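Local atomic coordinates of Serine/threonine-protein kinase Tel1 (Chaetomium thermophilum, PDB entry 6SKY), a protein that probably acts as a DNA damage sensor, using ATP to phosphorylate serine and threonine residues of target proteins and so switch on checkpoint signalling. Residues E1822-Q1825 / E1826-F1830; L2147-A2150 / G2151-S2154; E2372-K2375 / L2376-N2380; A2918-N2921 / D2922-Q2926. One frame throughout, in Å; residues are numbered along the deposited sequence.

Contact 1: residues E1822-Q1825 / E1826-F1830; sequences ESLQ and EWLNF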
loop_
_atom_site.group_PDB
_atom_site.type_symbol
_atom_site.label_atom_id
_atom_site.label_comp_id
_atom_site.label_asym_id
_atom_site.label_seq_id
_atom_site.Cartn_x
_atom_site.Cartn_y
_atom_site.Cartn_z
ATOM N N GLU A 1822 -55.782 -0.283 18.316
ATOM C CA GLU A 1822 -56.078 -1.626 17.844
ATOM C C GLU A 1822 -56.002 -1.727 16.331
ATOM O O GLU A 1822 -55.595 -2.768 15.808
ATOM C CB GLU A 1822 -57.456 -2.069 18.322
ATOM C CG GLU A 1822 -57.513 -2.380 19.798
ATOM C CD GLU A 1822 -58.879 -2.857 20.244
ATOM O OE1 GLU A 1822 -59.849 -2.705 19.471
ATOM O OE2 GLU A 1822 -58.981 -3.388 21.370
ATOM N N SER A 1823 -56.389 -0.674 15.612
ATOM C CA SER A 1823 -56.317 -0.723 14.158
ATOM C C SER A 1823 -54.894 -0.579 13.642
ATOM O O SER A 1823 -54.567 -1.130 12.587
ATOM C CB SER A 1823 -57.191 0.366 13.553
ATOM O OG SER A 1823 -58.444 0.403 14.195
ATOM N N LEU A 1824 -54.041 0.156 14.358
ATOM C CA LEU A 1824 -52.675 0.367 13.893
ATOM C C LEU A 1824 -51.915 -0.939 13.760
ATOM O O LEU A 1824 -51.005 -1.040 12.934
ATOM C CB LEU A 1824 -51.935 1.302 14.841
ATOM C CG LEU A 1824 -52.157 2.796 14.671
ATOM C CD1 LEU A 1824 -51.549 3.517 15.837
ATOM C CD2 LEU A 1824 -51.536 3.259 13.387
ATOM N N GLN A 1825 -52.264 -1.944 14.555
ATOM C CA GLN A 1825 -51.600 -3.235 14.440
ATOM C C GLN A 1825 -51.844 -3.885 13.089
ATOM O O GLN A 1825 -51.076 -4.763 12.690
ATOM C CB GLN A 1825 -52.068 -4.166 15.549
ATOM C CG GLN A 1825 -51.944 -3.587 16.931
ATOM C CD GLN A 1825 -52.295 -4.593 17.997
ATOM O OE1 GLN A 1825 -52.344 -5.792 17.734
ATOM N NE2 GLN A 1825 -52.550 -4.112 19.207
ATOM N N GLU A 1826 -52.894 -3.480 12.385
ATOM C CA GLU A 1826 -53.182 -3.973 11.047
ATOM C C GLU A 1826 -52.792 -2.992 9.957
ATOM O O GLU A 1826 -52.426 -3.418 8.859
ATOM C CB GLU A 1826 -54.672 -4.288 10.917
ATOM C CG GLU A 1826 -55.157 -5.377 11.845
ATOM C CD GLU A 1826 -54.830 -6.761 11.334
ATOM O OE1 GLU A 1826 -54.881 -6.965 10.105
ATOM O OE2 GLU A 1826 -54.517 -7.645 12.158
ATOM N N TRP A 1827 -52.872 -1.692 10.238
ATOM C CA TRP A 1827 -52.569 -0.683 9.232
ATOM C C TRP A 1827 -51.081 -0.544 8.970
ATOM O O TRP A 1827 -50.687 -0.222 7.848
ATOM C CB TRP A 1827 -53.125 0.666 9.659
ATOM C CG TRP A 1827 -54.587 0.761 9.584
ATOM C CD1 TRP A 1827 -55.416 0.001 8.834
ATOM C CD2 TRP A 1827 -55.412 1.680 10.294
ATOM N NE1 TRP A 1827 -56.714 0.386 9.028
ATOM C CE2 TRP A 1827 -56.735 1.419 9.926
ATOM C CE3 TRP A 1827 -55.157 2.697 11.211
ATOM C CZ2 TRP A 1827 -57.799 2.134 10.437
ATOM C CZ3 TRP A 1827 -56.210 3.403 11.717
ATOM C CH2 TRP A 1827 -57.516 3.123 11.330
ATOM N N LEU A 1828 -50.242 -0.751 9.980
ATOM C CA LEU A 1828 -48.813 -0.570 9.785
ATOM C C LEU A 1828 -48.178 -1.723 9.031
ATOM O O LEU A 1828 -47.120 -1.536 8.425
ATOM C CB LEU A 1828 -48.116 -0.374 11.129
ATOM C CG LEU A 1828 -48.439 0.924 11.870
ATOM C CD1 LEU A 1828 -47.724 0.963 13.188
ATOM C CD2 LEU A 1828 -48.084 2.134 11.046
ATOM N N ASN A 1829 -48.791 -2.899 9.046
ATOM C CA ASN A 1829 -48.285 -4.056 8.310
ATOM C C ASN A 1829 -49.000 -4.193 6.970
ATOM O O ASN A 1829 -49.609 -5.211 6.670
ATOM C CB ASN A 1829 -48.447 -5.318 9.146
ATOM C CG ASN A 1829 -47.659 -5.271 10.430
ATOM O OD1 ASN A 1829 -46.454 -5.028 10.421
ATOM N ND2 ASN A 1829 -48.334 -5.494 11.546
ATOM N N PHE A 1830 -48.922 -3.150 6.151
ATOM C CA PHE A 1830 -49.739 -3.055 4.943
ATOM C C PHE A 1830 -48.865 -2.692 3.751
ATOM O O PHE A 1830 -48.610 -1.513 3.497
ATOM C CB PHE A 1830 -50.846 -2.034 5.128
ATOM C CG PHE A 1830 -52.134 -2.423 4.490
ATOM C CD1 PHE A 1830 -53.129 -3.022 5.232
ATOM C CD2 PHE A 1830 -52.350 -2.198 3.148
ATOM C CE1 PHE A 1830 -54.315 -3.382 4.652
ATOM C CE2 PHE A 1830 -53.534 -2.557 2.560
ATOM C CZ PHE A 1830 -54.518 -3.150 3.313
#
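S1823 packs against one face of the indole of W1827, one helical turn further on. Its CB lies over the six-membered ring, 3.5 Å from the ring centroid and only 8° off the ring normal. This is a CH-pi contact over the face. W1827 has CG beside its own backbone N and anti to its carbonyl carbon (chi1 -72°), which folds the indole back along the helix onto the earlier turn. The OG of S1823 bonds to E1819 O, one turn earlier; CB, not OG, makes the closest approach to the ring. The S1823 carbonyl also lies over an indole face. Its O accepts two backbone N-H groups: W1827 N at 3.0 Å, in the carbonyl plane, and E1826 N at 2.9 Å, well above that plane. L1824 and L1828 meet on another side of the turn. Their side chains cross obliquely, with L1824 CD2 4.2 Å from L1828 CG. The amide of N1829 folds back, and its ND2 gives a weak bond to Q1825 O at 3.1 Å. Further out, W1762 meets W1827 edge-to-face, and L1842 of helix 1836-1849 packs on both L1824 and W1827. This is i to i+4 side-chain packing along helix 1815-1827 and into the residues that follow it, with one carbonyl shared by an i+3 and an i+4 N-H. Packing on helix 1836-1849 is consistent with the protein's alpha-solenoid build.

Contact 2: residues L2147-A2150 / G2151-S2154; sequences LRAA and GLTS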
loop_
_atom_site.group_PDB
_atom_site.type_symbol
_atom_site.label_atom_id
_atom_site.label_comp_id
_atom_site.label_asym_id
_atom_site.label_seq_id
_atom_site.Cartn_x
_atom_site.Cartn_y
_atom_site.Cartn_z
ATOM N N LEU A 2147 -22.019 23.025 -36.182
ATOM C CA LEU A 2147 -22.783 23.530 -35.052
ATOM C C LEU A 2147 -22.166 24.765 -34.415
ATOM O O LEU A 2147 -22.816 25.400 -33.583
ATOM C CB LEU A 2147 -22.929 22.440 -33.994
ATOM C CG LEU A 2147 -24.193 21.593 -33.994
ATOM C CD1 LEU A 2147 -24.674 21.350 -35.388
ATOM C CD2 LEU A 2147 -23.923 20.280 -33.298
ATOM N N ARG A 2148 -20.941 25.118 -34.767
ATOM C CA ARG A 2148 -20.285 26.264 -34.162
ATOM C C ARG A 2148 -20.590 27.541 -34.930
ATOM O O ARG A 2148 -20.951 27.519 -36.107
ATOM C CB ARG A 2148 -18.778 26.053 -34.100
ATOM C CG ARG A 2148 -18.361 25.009 -33.116
ATOM C CD ARG A 2148 -16.897 25.100 -32.839
ATOM N NE ARG A 2148 -16.181 24.001 -33.456
ATOM C CZ ARG A 2148 -15.440 24.123 -34.542
ATOM N NH1 ARG A 2148 -15.318 25.300 -35.126
ATOM N NH2 ARG A 2148 -14.819 23.074 -35.037
ATOM N N ALA A 2149 -20.416 28.666 -34.248
ATOM C CA ALA A 2149 -20.670 29.961 -34.849
ATOM C C ALA A 2149 -19.616 30.253 -35.913
ATOM O O ALA A 2149 -18.745 29.434 -36.211
ATOM C CB ALA A 2149 -20.696 31.045 -33.778
ATOM N N ALA A 2150 -19.700 31.445 -36.501
ATOM C CA ALA A 2150 -18.858 31.763 -37.648
ATOM C C ALA A 2150 -17.398 31.928 -37.246
ATOM O O ALA A 2150 -16.511 31.260 -37.787
ATOM C CB ALA A 2150 -19.371 33.028 -38.334
ATOM N N GLY A 2151 -17.126 32.817 -36.297
ATOM C CA GLY A 2151 -15.756 33.180 -36.004
ATOM C C GLY A 2151 -15.043 32.292 -35.009
ATOM O O GLY A 2151 -14.086 32.732 -34.368
ATOM N N LEU A 2152 -15.482 31.048 -34.870
ATOM C CA LEU A 2152 -14.868 30.092 -33.951
ATOM C C LEU A 2152 -14.238 28.984 -34.782
ATOM O O LEU A 2152 -14.931 28.087 -35.263
ATOM C CB LEU A 2152 -15.895 29.543 -32.974
ATOM C CG LEU A 2152 -16.594 30.583 -32.108
ATOM C CD1 LEU A 2152 -17.798 29.976 -31.445
ATOM C CD2 LEU A 2152 -15.645 31.112 -31.070
ATOM N N THR A 2153 -12.922 29.052 -34.953
ATOM C CA THR A 2153 -12.202 28.068 -35.740
ATOM C C THR A 2153 -12.025 26.787 -34.936
ATOM O O THR A 2153 -12.393 26.701 -33.767
ATOM C CB THR A 2153 -10.855 28.625 -36.178
ATOM O OG1 THR A 2153 -10.112 29.024 -35.024
ATOM C CG2 THR A 2153 -11.053 29.827 -37.064
ATOM N N SER A 2154 -11.451 25.770 -35.568
ATOM C CA SER A 2154 -11.242 24.512 -34.870
ATOM C C SER A 2154 -10.092 24.578 -33.880
ATOM O O SER A 2154 -10.077 23.803 -32.920
ATOM C CB SER A 2154 -10.991 23.388 -35.868
ATOM O OG SER A 2154 -10.975 22.141 -35.201
#
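R2148 reaches across the loop between helices 2124-2143 and 2154-2174 of the FAT domain, and touches the residues that lead into the second helix. Its NH1 lies 2.8 Å from L2152 O. The N-H points poorly at the oxygen (116°), so the bond is weak. L2152 O sits at the edge of the guanidinium, near its plane. T2153 O lies over one face, 3.5 Å from NH1. The other amino group, NH2, rests 3.9 Å from S2154 CB. A bend at chi3 (-107°) turns the guanidinium aside from the line of its own chain. In the next shell, NE gives a weak hydrogen bond to W2141 O at the end of the preceding helix. The arginine thus makes weak links to both the preceding helix and the approach to the next. With an alanine in place of R2148, L2152 O would probably be left without NH1 and W2141 O without NE, and the loop would lose these weak polar ties. T2153 is the N-cap of helix 2154-2174, and its OG1 bonds weakly to D2156 OD2. L2152 also packs on V2099 of another loop. Within the loop, L2152 CD1 meets A2149 CB at 3.9 Å.

Contact 3: residues E2372-K2375 / L2376-N2380; sequences EFLK and LCIEN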
loop_
_atom_site.group_PDB
_atom_site.type_symbol
_atom_site.label_atom_id
_atom_site.label_comp_id
_atom_site.label_asym_id
_atom_site.label_seq_id
_atom_site.Cartn_x
_atom_site.Cartn_y
_atom_site.Cartn_z
ATOM N N GLU A 2372 25.900 29.680 5.223
ATOM C CA GLU A 2372 25.260 30.009 3.955
ATOM C C GLU A 2372 23.859 29.425 3.878
ATOM O O GLU A 2372 22.925 30.092 3.411
ATOM C CB GLU A 2372 26.107 29.508 2.793
ATOM C CG GLU A 2372 27.349 30.327 2.548
ATOM C CD GLU A 2372 28.295 29.667 1.571
ATOM O OE1 GLU A 2372 27.992 28.547 1.109
ATOM O OE2 GLU A 2372 29.348 30.268 1.269
ATOM N N PHE A 2373 23.689 28.178 4.315
ATOM C CA PHE A 2373 22.354 27.592 4.300
ATOM C C PHE A 2373 21.392 28.377 5.175
ATOM O O PHE A 2373 20.228 28.565 4.812
ATOM C CB PHE A 2373 22.400 26.141 4.752
ATOM C CG PHE A 2373 22.690 25.182 3.655
ATOM C CD1 PHE A 2373 22.295 25.449 2.368
ATOM C CD2 PHE A 2373 23.369 24.013 3.910
ATOM C CE1 PHE A 2373 22.560 24.571 1.365
ATOM C CE2 PHE A 2373 23.639 23.135 2.906
ATOM C CZ PHE A 2373 23.234 23.413 1.634
ATOM N N LEU A 2374 21.854 28.843 6.334
ATOM C CA LEU A 2374 20.989 29.624 7.211
ATOM C C LEU A 2374 20.569 30.932 6.555
ATOM O O LEU A 2374 19.395 31.322 6.611
ATOM C CB LEU A 2374 21.697 29.895 8.532
ATOM C CG LEU A 2374 20.915 30.700 9.558
ATOM C CD1 LEU A 2374 19.829 29.850 10.152
ATOM C CD2 LEU A 2374 21.842 31.203 10.627
ATOM N N LYS A 2375 21.521 31.639 5.949
ATOM C CA LYS A 2375 21.184 32.864 5.232
ATOM C C LYS A 2375 20.110 32.617 4.187
ATOM O O LYS A 2375 19.104 33.331 4.130
ATOM C CB LYS A 2375 22.423 33.449 4.565
ATOM C CG LYS A 2375 23.212 34.393 5.416
ATOM C CD LYS A 2375 24.443 34.860 4.673
ATOM C CE LYS A 2375 25.300 35.766 5.534
ATOM N NZ LYS A 2375 26.544 36.212 4.845
ATOM N N LEU A 2376 20.319 31.613 3.335
ATOM C CA LEU A 2376 19.368 31.362 2.259
ATOM C C LEU A 2376 18.005 30.965 2.802
ATOM O O LEU A 2376 16.974 31.373 2.261
ATOM C CB LEU A 2376 19.901 30.282 1.329
ATOM C CG LEU A 2376 21.148 30.644 0.543
ATOM C CD1 LEU A 2376 21.604 29.452 -0.245
ATOM C CD2 LEU A 2376 20.845 31.793 -0.368
ATOM N N CYS A 2377 17.980 30.190 3.882
ATOM C CA CYS A 2377 16.713 29.759 4.460
ATOM C C CYS A 2377 15.907 30.947 4.959
ATOM O O CYS A 2377 14.724 31.091 4.633
ATOM C CB CYS A 2377 16.983 28.771 5.592
ATOM S SG CYS A 2377 15.547 27.928 6.233
ATOM N N ILE A 2378 16.532 31.816 5.752
ATOM C CA ILE A 2378 15.790 32.945 6.306
ATOM C C ILE A 2378 15.348 33.891 5.200
ATOM O O ILE A 2378 14.191 34.340 5.169
ATOM C CB ILE A 2378 16.630 33.664 7.372
ATOM C CG1 ILE A 2378 16.559 32.904 8.687
ATOM C CG2 ILE A 2378 16.137 35.064 7.580
ATOM C CD1 ILE A 2378 17.342 33.533 9.774
ATOM N N GLU A 2379 16.246 34.195 4.263
ATOM C CA GLU A 2379 15.907 35.127 3.199
ATOM C C GLU A 2379 14.756 34.616 2.352
ATOM O O GLU A 2379 13.846 35.378 2.014
ATOM C CB GLU A 2379 17.130 35.382 2.335
ATOM C CG GLU A 2379 16.823 36.037 1.027
ATOM C CD GLU A 2379 18.059 36.216 0.187
ATOM O OE1 GLU A 2379 19.165 35.954 0.696
ATOM O OE2 GLU A 2379 17.929 36.616 -0.983
ATOM N N ASN A 2380 14.760 33.330 2.006
ATOM C CA ASN A 2380 13.702 32.822 1.149
ATOM C C ASN A 2380 12.394 32.617 1.893
ATOM O O ASN A 2380 11.337 32.740 1.283
ATOM C CB ASN A 2380 14.140 31.528 0.482
ATOM C CG ASN A 2380 15.195 31.746 -0.559
ATOM O OD1 ASN A 2380 14.997 32.477 -1.515
ATOM N ND2 ASN A 2380 16.331 31.119 -0.373
#
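L2376 N bonds to E2372 O at 3.0 Å, and the same i to i+4 pattern runs on through the next three residues. C2377 N reaches F2373 O at 2.9 Å. I2378 N reaches L2374 O, and its N-H points almost straight at the oxygen (173°). E2379 N reaches K2375 O, with the donor nearly along the C=O axis. All four carbonyls of 2372-2375 thus receive a backbone N-H from the following turn. The carbonyl of L2376 takes two donors from one residue. N2380 N bonds to it in the regular way, and N2380 ND2 folds back to 2.7 Å from the same oxygen in a weak bond (119°). The N2380 amide has CG beside its backbone N (chi1 -71°), which turns it back toward that carbonyl. Side chains add little between the turns. L2376 lies against the backbone, with CG 3.4 Å from E2372 O, and the CD1 atoms of L2374 and I2378 make a loose apolar contact. Most side-chain packing goes outward. F2373, L2376, C2377 and N2380 meet helix 2286-2303. I2378 meets helices 2394-2404 and 2409-2418, and the latter also takes K2375. This is regular alpha-helical bonding within the long helix 2348-2387, which packs against several neighbouring helices in the helical FAT domain.

Contact 4: residues A2918-N2921 / D2922-Q2926; sequences ATVN and DLINQ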
loop_
_atom_site.group_PDB
_atom_site.type_symbol
_atom_site.label_atom_id
_atom_site.label_comp_id
_atom_site.label_asym_id
_atom_site.label_seq_id
_atom_site.Cartn_x
_atom_site.Cartn_y
_atom_site.Cartn_z
ATOM N N ALA A 2918 -5.579 -0.190 14.482
ATOM C CA ALA A 2918 -5.131 -0.801 15.725
ATOM C C ALA A 2918 -4.955 0.232 16.826
ATOM O O ALA A 2918 -5.282 -0.027 17.990
ATOM C CB ALA A 2918 -3.828 -1.549 15.487
ATOM N N THR A 2919 -4.447 1.412 16.476
ATOM C CA THR A 2919 -4.276 2.473 17.459
ATOM C C THR A 2919 -5.612 2.919 18.029
ATOM O O THR A 2919 -5.766 3.055 19.246
ATOM C CB THR A 2919 -3.555 3.652 16.825
ATOM O OG1 THR A 2919 -2.415 3.178 16.109
ATOM C CG2 THR A 2919 -3.103 4.603 17.885
ATOM N N VAL A 2920 -6.594 3.152 17.159
ATOM C CA VAL A 2920 -7.911 3.570 17.618
ATOM C C VAL A 2920 -8.579 2.468 18.427
ATOM O O VAL A 2920 -9.270 2.744 19.410
ATOM C CB VAL A 2920 -8.770 4.009 16.423
ATOM C CG1 VAL A 2920 -10.172 4.311 16.857
ATOM C CG2 VAL A 2920 -8.169 5.222 15.785
ATOM N N ASN A 2921 -8.382 1.205 18.047
ATOM C CA ASN A 2921 -8.924 0.109 18.843
ATOM C C ASN A 2921 -8.363 0.130 20.251
ATOM O O ASN A 2921 -9.104 -0.007 21.227
ATOM C CB ASN A 2921 -8.621 -1.233 18.187
ATOM C CG ASN A 2921 -9.467 -1.496 16.987
ATOM O OD1 ASN A 2921 -10.177 -0.623 16.517
ATOM N ND2 ASN A 2921 -9.389 -2.704 16.468
ATOM N N ASP A 2922 -7.050 0.298 20.376
ATOM C CA ASP A 2922 -6.444 0.317 21.701
ATOM C C ASP A 2922 -6.922 1.511 22.516
ATOM O O ASP A 2922 -7.177 1.392 23.721
ATOM C CB ASP A 2922 -4.929 0.325 21.575
ATOM C CG ASP A 2922 -4.256 -0.537 22.618
ATOM O OD1 ASP A 2922 -4.965 -1.295 23.314
ATOM O OD2 ASP A 2922 -3.016 -0.462 22.748
ATOM N N LEU A 2923 -7.064 2.671 21.873
ATOM C CA LEU A 2923 -7.517 3.863 22.581
ATOM C C LEU A 2923 -8.939 3.705 23.089
ATOM O O LEU A 2923 -9.240 4.063 24.228
ATOM C CB LEU A 2923 -7.416 5.081 21.675
ATOM C CG LEU A 2923 -6.021 5.588 21.368
ATOM C CD1 LEU A 2923 -6.109 6.706 20.387
ATOM C CD2 LEU A 2923 -5.373 6.031 22.631
ATOM N N ILE A 2924 -9.839 3.189 22.252
ATOM C CA ILE A 2924 -11.218 3.016 22.686
ATOM C C ILE A 2924 -11.327 1.893 23.701
ATOM O O ILE A 2924 -12.236 1.888 24.531
ATOM C CB ILE A 2924 -12.136 2.786 21.473
ATOM C CG1 ILE A 2924 -12.067 3.969 20.524
ATOM C CG2 ILE A 2924 -13.557 2.614 21.895
ATOM C CD1 ILE A 2924 -13.049 3.911 19.416
ATOM N N ASN A 2925 -10.407 0.932 23.682
ATOM C CA ASN A 2925 -10.415 -0.088 24.724
ATOM C C ASN A 2925 -10.020 0.495 26.067
ATOM O O ASN A 2925 -10.642 0.187 27.085
ATOM C CB ASN A 2925 -9.474 -1.231 24.368
ATOM C CG ASN A 2925 -10.105 -2.244 23.460
ATOM O OD1 ASN A 2925 -9.442 -2.807 22.598
ATOM N ND2 ASN A 2925 -11.389 -2.489 23.645
ATOM N N GLN A 2926 -8.977 1.317 26.100
ATOM C CA GLN A 2926 -8.540 1.836 27.387
ATOM C C GLN A 2926 -9.341 3.039 27.852
ATOM O O GLN A 2926 -9.249 3.401 29.024
ATOM C CB GLN A 2926 -7.051 2.174 27.359
ATOM C CG GLN A 2926 -6.649 3.193 26.349
ATOM C CD GLN A 2926 -5.164 3.474 26.378
ATOM O OE1 GLN A 2926 -4.707 4.372 27.082
ATOM N NE2 GLN A 2926 -4.402 2.712 25.610
#
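The chi1 of V2920 (174°) swings CG1 away from the backbone N, while that of I2924 (-60°) sets CG1 beside its own, with the chain extended to CD1. These torsions lay the two side chains side by side, pointing the same way, on one flank of FATC helix 2916-2927. V2920 CG1 meets I2924 CD1 at 3.9 Å. I2924 CG1 also lies 3.3 Å from V2920 O, which accepts I2924 N at 2.9 Å. Helix 2816-2828 packs on this flank: C2821 and E2822 touch V2920, and F2817 touches I2924. Replacing I2924 by an alanine is likely to leave V2920 CG1 and F2817 without their apolar neighbour and to open a gap toward helix 2816-2828. L2923 points elsewhere. Its CG sits 3.3 Å from T2919 O, and its side chain packs on M2751 and H2754 of helix 2732-2755. T2919 OG1 bonds back to S2915 O. A different side of the helix, with A2918, N2921, D2922 and N2925, meets the second subunit. D2922 OD2 forms a salt bridge with R2260 of that subunit, and N2921 ND2 bonds to the carbonyl of A2259 there. The OD1 of N2921 takes a weak bond from R2818 of its own chain, so both ends of this buried amide have partners. The backbone is regular: D2922 N bonds to A2918 O at 3.0 Å, and N2925 N to N2921 O at 2.9 Å.

How the contacts relate
The four contacts follow one another along the chain, and none touches another. Contact 1 comes first, on helix 1815-1827. Contacts 2 and 3 both belong to the FAT domain, in the loop before helix 2154-2174 and on helix 2348-2387. Their centres are about 54 Å apart. Contact 4 is on FATC helix 2916-2927. Contacts 1 and 3 are the widest pair, with centres about 79 Å apart on opposite sides of the chain's centre. Contacts 3 and 4 are the nearest pair, about 43 Å between centres. Three lie on helices and one in a loop between helices, all away from the nucleotide and magnesium sites. Among the four, only contact 4 meets the second subunit, so it joins local helix packing to the dimer.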